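Local coordinates for thymocyte nuclear protein 1 (Leishmania major, PDB 2AR1) that is of unknown function but carries an EVE domain of the PUA clan, consistent with recognition of modified bases in nucleic acids, at residues L23-P28 and M141-Q146; V47-A52 and R147-Q152. One frame throughout, in Å; residues are numbered along the deposited sequence.

Contact 1: residues L23-P28 and M141-Q146; sequences LLKSEP and MALFTQ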
loop_
_atom_site.group_PDB
_atom_site.type_symbol
_atom_site.label_atom_id
_atom_site.label_comp_id
_atom_site.label_asym_id
_atom_site.label_seq_id
_atom_site.Cartn_x
_atom_site.Cartn_y
_atom_site.Cartn_z
ATOM N N LEU A 23 -1.109 -3.368 -3.649
ATOM C CA LEU A 23 -1.973 -2.437 -2.966
ATOM C C LEU A 23 -1.486 -2.278 -1.517
ATOM O O LEU A 23 -1.325 -3.294 -0.782
ATOM C CB LEU A 23 -3.427 -2.958 -3.039
ATOM C CG LEU A 23 -4.541 -2.179 -2.392
ATOM C CD1 LEU A 23 -5.904 -2.392 -3.036
ATOM C CD2 LEU A 23 -4.666 -2.346 -0.875
ATOM N N LEU A 24 -1.415 -1.050 -1.057
ATOM C CA LEU A 24 -0.987 -0.744 0.290
ATOM C C LEU A 24 -2.136 -0.014 0.973
ATOM O O LEU A 24 -2.617 1.030 0.478
ATOM C CB LEU A 24 0.288 0.114 0.252
ATOM C CG LEU A 24 1.570 -0.715 0.126
ATOM C CD1 LEU A 24 1.477 -1.689 -1.019
ATOM C CD2 LEU A 24 2.753 0.224 -0.076
ATOM N N LYS A 25 -2.559 -0.496 2.123
ATOM C CA LYS A 25 -3.635 0.117 2.902
ATOM C C LYS A 25 -3.047 1.120 3.897
ATOM O O LYS A 25 -1.983 0.864 4.496
ATOM C CB LYS A 25 -4.395 -0.962 3.680
ATOM C CG LYS A 25 -5.193 -1.864 2.825
ATOM C CD LYS A 25 -6.120 -2.639 3.697
ATOM C CE LYS A 25 -6.357 -3.996 3.212
ATOM N NZ LYS A 25 -7.422 -4.542 4.174
ATOM N N SER A 26 -3.735 2.263 4.065
ATOM C CA SER A 26 -3.315 3.266 5.041
ATOM C C SER A 26 -4.550 3.917 5.566
ATOM O O SER A 26 -5.458 4.171 4.779
ATOM C CB SER A 26 -2.341 4.289 4.436
ATOM O OG SER A 26 -1.749 5.042 5.472
ATOM N N GLU A 27 -4.611 4.207 6.862
ATOM C CA GLU A 27 -5.808 4.902 7.381
ATOM C C GLU A 27 -5.582 6.404 7.177
ATOM O O GLU A 27 -4.597 6.958 7.702
ATOM C CB GLU A 27 -6.054 4.581 8.814
ATOM C CG GLU A 27 -6.346 3.024 9.008
ATOM C CD GLU A 27 -6.611 2.610 10.450
ATOM O OE1 GLU A 27 -6.589 3.456 11.364
ATOM O OE2 GLU A 27 -6.849 1.396 10.653
ATOM N N PRO A 28 -6.452 7.059 6.394
ATOM C CA PRO A 28 -6.083 8.446 6.042
ATOM C C PRO A 28 -6.015 9.503 7.138
ATOM O O PRO A 28 -5.460 10.558 6.919
ATOM C CB PRO A 28 -7.181 8.891 5.056
ATOM C CG PRO A 28 -8.277 7.984 5.250
ATOM C CD PRO A 28 -7.717 6.673 5.759
ATOM N N MET A 141 -9.451 -10.109 -6.521
ATOM C CA MET A 141 -8.516 -9.326 -5.679
ATOM C C MET A 141 -8.472 -9.886 -4.238
ATOM O O MET A 141 -9.447 -10.259 -3.595
ATOM C CB MET A 141 -8.834 -7.779 -5.618
ATOM C CG MET A 141 -8.898 -7.040 -6.914
ATOM S SD MET A 141 -9.216 -5.268 -6.574
ATOM C CE MET A 141 -7.572 -4.731 -6.143
ATOM N N ALA A 142 -7.219 -9.895 -3.776
ATOM C CA ALA A 142 -6.886 -10.193 -2.402
ATOM C C ALA A 142 -7.562 -9.283 -1.451
ATOM O O ALA A 142 -7.807 -9.653 -0.315
ATOM C CB ALA A 142 -5.364 -10.007 -2.243
ATOM N N LEU A 143 -7.780 -8.056 -1.906
ATOM C CA LEU A 143 -8.510 -7.079 -1.125
ATOM C C LEU A 143 -9.776 -7.634 -0.510
ATOM O O LEU A 143 -10.098 -7.375 0.631
ATOM C CB LEU A 143 -8.835 -5.871 -2.023
ATOM C CG LEU A 143 -9.429 -4.665 -1.327
ATOM C CD1 LEU A 143 -8.494 -4.128 -0.275
ATOM C CD2 LEU A 143 -9.741 -3.662 -2.384
ATOM N N PHE A 144 -10.458 -8.486 -1.243
ATOM C CA PHE A 144 -11.755 -8.969 -0.831
ATOM C C PHE A 144 -11.624 -10.187 0.092
ATOM O O PHE A 144 -12.413 -10.325 1.012
ATOM C CB PHE A 144 -12.589 -9.252 -2.071
ATOM C CG PHE A 144 -12.730 -8.056 -2.962
ATOM C CD1 PHE A 144 -12.886 -6.788 -2.423
ATOM C CD2 PHE A 144 -12.639 -8.174 -4.344
ATOM C CE1 PHE A 144 -12.973 -5.714 -3.244
ATOM C CE2 PHE A 144 -12.742 -7.114 -5.145
ATOM C CZ PHE A 144 -12.872 -5.878 -4.598
ATOM N N THR A 145 -10.607 -11.020 -0.166
ATOM C CA THR A 145 -10.298 -12.271 0.582
ATOM C C THR A 145 -9.734 -11.994 1.988
ATOM O O THR A 145 -10.245 -12.468 2.995
ATOM C CB THR A 145 -9.139 -13.037 -0.158
ATOM O OG1 THR A 145 -9.398 -13.155 -1.563
ATOM C CG2 THR A 145 -8.888 -14.420 0.410
ATOM N N GLN A 146 -8.654 -11.234 2.020
ATOM C CA GLN A 146 -7.666 -11.236 3.093
ATOM C C GLN A 146 -7.654 -9.915 3.855
ATOM O O GLN A 146 -7.040 -8.958 3.426
ATOM C CB GLN A 146 -6.260 -11.431 2.495
ATOM C CG GLN A 146 -6.173 -12.403 1.334
ATOM C CD GLN A 146 -5.080 -13.415 1.527
ATOM O OE1 GLN A 146 -5.074 -14.131 2.529
ATOM N NE2 GLN A 146 -4.154 -13.499 0.567
HETATM O O HOH W 1 -7.938 -6.584 2.645
#
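L23 and L143 meet methyl to methyl, their side chains crossing at about a right angle. L23 holds CG anti to its backbone N (chi1 179°), which carries CD1 out to the helical turn, where it lies 4.1 Å from L143 CD2. The same CD1 also meets the sulfur-linked methyl of M141, at 4.2 Å from CE, so one leucine branch touches two apolar partners. L143 CD1 is shared: it rests 4.1 Å from K25 CE, against the aliphatic end of the lysine, and is also near L23 CD1. Beyond K25 CE the contact turns polar. K25 NZ donates to a water 2.6 Å away, and this water in turn donates to L143 O and, at 2.7 Å, to Q146 O. NZ also bonds directly to R147 O, the residue that follows segment 141-146. No direct hydrogen bond joins 23-28 to 141-146, and only 163 Å² is buried between them. Y68 of strand 64-69 and Q152 of strand 151-154 touch both L23 and L143. The chemistry is thus divided: methyl packing fastens strand 21-26 to the short helix 142-145, while the lysine ammonium, directly and through water, gathers backbone carbonyls of the turn and the residues after it.

Contact 2: residues V47-A52 and R147-Q152; sequences VRNYAA and RRLSVQ. Unlike the reference sequence in segment 147-152: R147 (reference Ser).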
loop_
_atom_site.group_PDB
_atom_site.type_symbol
_atom_site.label_atom_id
_atom_site.label_comp_id
_atom_site.label_asym_id
_atom_site.label_seq_id
_atom_site.Cartn_x
_atom_site.Cartn_y
_atom_site.Cartn_z
ATOM N N VAL A 47 3.792 -1.618 9.402
ATOM C CA VAL A 47 3.162 -2.874 9.015
ATOM C C VAL A 47 3.568 -3.951 10.012
ATOM O O VAL A 47 4.738 -4.174 10.209
ATOM C CB VAL A 47 3.479 -3.275 7.575
ATOM C CG1 VAL A 47 2.963 -4.691 7.266
ATOM C CG2 VAL A 47 2.871 -2.256 6.590
ATOM N N ARG A 48 2.595 -4.541 10.680
ATOM C CA ARG A 48 2.840 -5.518 11.759
ATOM C C ARG A 48 2.104 -6.829 11.549
ATOM O O ARG A 48 1.745 -7.513 12.495
ATOM C CB ARG A 48 2.504 -4.942 13.132
ATOM C CG ARG A 48 3.294 -3.668 13.413
ATOM C CD ARG A 48 4.717 -4.007 13.777
ATOM N NE ARG A 48 5.536 -2.849 14.093
ATOM C CZ ARG A 48 6.305 -2.222 13.201
ATOM N NH1 ARG A 48 6.240 -2.554 11.931
ATOM N NH2 ARG A 48 6.993 -1.142 13.541
ATOM N N ASN A 49 1.893 -7.147 10.294
ATOM C CA ASN A 49 1.355 -8.432 9.858
ATOM C C ASN A 49 2.468 -9.063 9.073
ATOM O O ASN A 49 3.037 -8.488 8.171
ATOM C CB ASN A 49 0.125 -8.214 8.988
ATOM C CG ASN A 49 -0.426 -9.465 8.379
ATOM O OD1 ASN A 49 -0.150 -9.743 7.228
ATOM N ND2 ASN A 49 -1.267 -10.156 9.096
ATOM N N TYR A 50 2.782 -10.323 9.409
ATOM C CA TYR A 50 3.953 -10.927 8.814
ATOM C C TYR A 50 3.828 -11.264 7.294
ATOM O O TYR A 50 4.789 -11.205 6.519
ATOM C CB TYR A 50 4.247 -12.258 9.561
ATOM C CG TYR A 50 4.566 -12.105 11.039
ATOM C CD1 TYR A 50 5.730 -11.504 11.456
ATOM C CD2 TYR A 50 3.667 -12.623 12.049
ATOM C CE1 TYR A 50 6.029 -11.362 12.791
ATOM C CE2 TYR A 50 3.947 -12.460 13.410
ATOM C CZ TYR A 50 5.145 -11.834 13.774
ATOM O OH TYR A 50 5.440 -11.687 15.112
ATOM N N ALA A 51 2.650 -11.686 6.883
ATOM C CA ALA A 51 2.347 -11.889 5.460
ATOM C C ALA A 51 2.540 -10.598 4.715
ATOM O O ALA A 51 3.198 -10.594 3.665
ATOM C CB ALA A 51 0.911 -12.397 5.268
ATOM N N ALA A 52 2.035 -9.479 5.254
ATOM C CA ALA A 52 2.241 -8.177 4.602
ATOM C C ALA A 52 3.720 -7.779 4.534
ATOM O O ALA A 52 4.222 -7.193 3.536
ATOM C CB ALA A 52 1.480 -7.170 5.343
ATOM N N ARG A 147 -8.275 -9.887 5.032
ATOM C CA ARG A 147 -8.519 -8.603 5.685
ATOM C C ARG A 147 -7.326 -8.007 6.434
ATOM O O ARG A 147 -7.089 -6.800 6.328
ATOM C CB ARG A 147 -9.807 -8.676 6.507
ATOM C CG ARG A 147 -10.992 -8.943 5.561
ATOM C CD ARG A 147 -11.534 -10.369 5.569
ATOM N NE ARG A 147 -12.925 -10.301 5.099
ATOM C CZ ARG A 147 -14.018 -10.426 5.860
ATOM N NH1 ARG A 147 -13.943 -10.710 7.161
ATOM N NH2 ARG A 147 -15.215 -10.300 5.301
ATOM N N ARG A 148 -6.497 -8.837 7.056
ATOM C CA ARG A 148 -5.354 -8.315 7.842
ATOM C C ARG A 148 -4.142 -7.964 6.947
ATOM O O ARG A 148 -3.114 -7.377 7.386
ATOM C CB ARG A 148 -4.978 -9.207 9.061
ATOM C CG ARG A 148 -5.484 -10.682 9.125
ATOM C CD ARG A 148 -4.360 -11.732 8.912
ATOM N NE ARG A 148 -3.980 -11.858 7.498
ATOM C CZ ARG A 148 -2.920 -12.527 7.030
ATOM N NH1 ARG A 148 -2.060 -13.154 7.848
ATOM N NH2 ARG A 148 -2.728 -12.551 5.710
ATOM N N LEU A 149 -4.314 -8.250 5.667
ATOM C CA LEU A 149 -3.216 -8.175 4.745
ATOM C C LEU A 149 -3.149 -6.763 4.262
ATOM O O LEU A 149 -3.874 -6.392 3.339
ATOM C CB LEU A 149 -3.447 -9.153 3.592
ATOM C CG LEU A 149 -2.240 -9.338 2.679
ATOM C CD1 LEU A 149 -1.020 -9.942 3.443
ATOM C CD2 LEU A 149 -2.659 -10.210 1.516
ATOM N N SER A 150 -2.253 -5.979 4.845
ATOM C CA SER A 150 -2.185 -4.523 4.533
ATOM C C SER A 150 -1.283 -4.206 3.371
ATOM O O SER A 150 -1.233 -3.053 2.912
ATOM C CB SER A 150 -1.677 -3.736 5.719
ATOM O OG SER A 150 -0.533 -4.307 6.246
ATOM N N VAL A 151 -0.558 -5.207 2.896
ATOM C CA VAL A 151 0.284 -5.092 1.707
ATOM C C VAL A 151 -0.062 -6.295 0.818
ATOM O O VAL A 151 0.211 -7.436 1.226
ATOM C CB VAL A 151 1.768 -5.050 2.030
ATOM C CG1 VAL A 151 2.554 -5.003 0.758
ATOM C CG2 VAL A 151 2.165 -3.864 2.874
ATOM N N GLN A 152 -0.698 -6.085 -0.324
ATOM C CA GLN A 152 -1.288 -7.127 -1.154
ATOM C C GLN A 152 -0.781 -7.130 -2.591
ATOM O O GLN A 152 -0.605 -6.051 -3.195
ATOM C CB GLN A 152 -2.821 -7.004 -1.158
ATOM C CG GLN A 152 -3.438 -6.600 0.160
ATOM C CD GLN A 152 -4.899 -6.309 0.011
ATOM O OE1 GLN A 152 -5.386 -6.100 -1.129
ATOM N NE2 GLN A 152 -5.613 -6.247 1.144
#
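The guanidinium of R148 and the side-chain amide of N49 lie with their planes 90° apart, the amide standing over one guanidinium face. N49 OD1 sits 3.9 Å above the centre of that face, and ND2 comes within 3.3 Å of R148 NH1; as both nitrogens are donors, this is packing and no hydrogen bond. Bends at chi2 and chi3 fold the arginine back to this position, though R148 is exposed and also touches a crystal neighbour, which may influence its pose. A51 CB approaches the group obliquely, 3.7 Å from NH2. N49 is the N-cap of helix 50-58: with CG anti to the backbone N (chi1 174°), OD1 accepts from A52 N at 3.0 Å, a bond tilted 20° from the carbonyl plane. L149 CD1 packs beside this capping bond, 3.6 Å from both A52 N and A51 CB. Further along the segment, S150 OG lies 3.6 Å from A52 CB and also faces V47 CG1, while V151 CB packs against A52 CB at 3.9 Å. No hydrogen bond links the two segments directly, but N55 donates to V151 O. The first turn of helix 50-58 therefore covers the entry to edge strand 151-154, whose V151 also touches M56 of that helix and L24 of strand 21-26.

How the contacts relate
Contacts 1 and 2 have centres 9 Å apart and are joined through neighbouring strands of one mixed sheet. Their segments alternate along the chain: 141-146 runs straight into 147-152, and 23-28 pairs with the latter. L23 N lies 2.8 Å from Q152 O and K25 N 3.0 Å from S150 O, both probable backbone hydrogen bonds, the first between antiparallel strands 21-26 and 151-154. Q152 is the side-chain bridge, reaching from contact 2 into contact 1: its OE1 makes a close polar approach to L143 N (3.2 Å), and its NE2 packs near K25 CE. Contact 2 is the one near a ligand, a glycerol probably from the crystallisation liquor about 5 Å from the V47 side chain, which may mark a pocket.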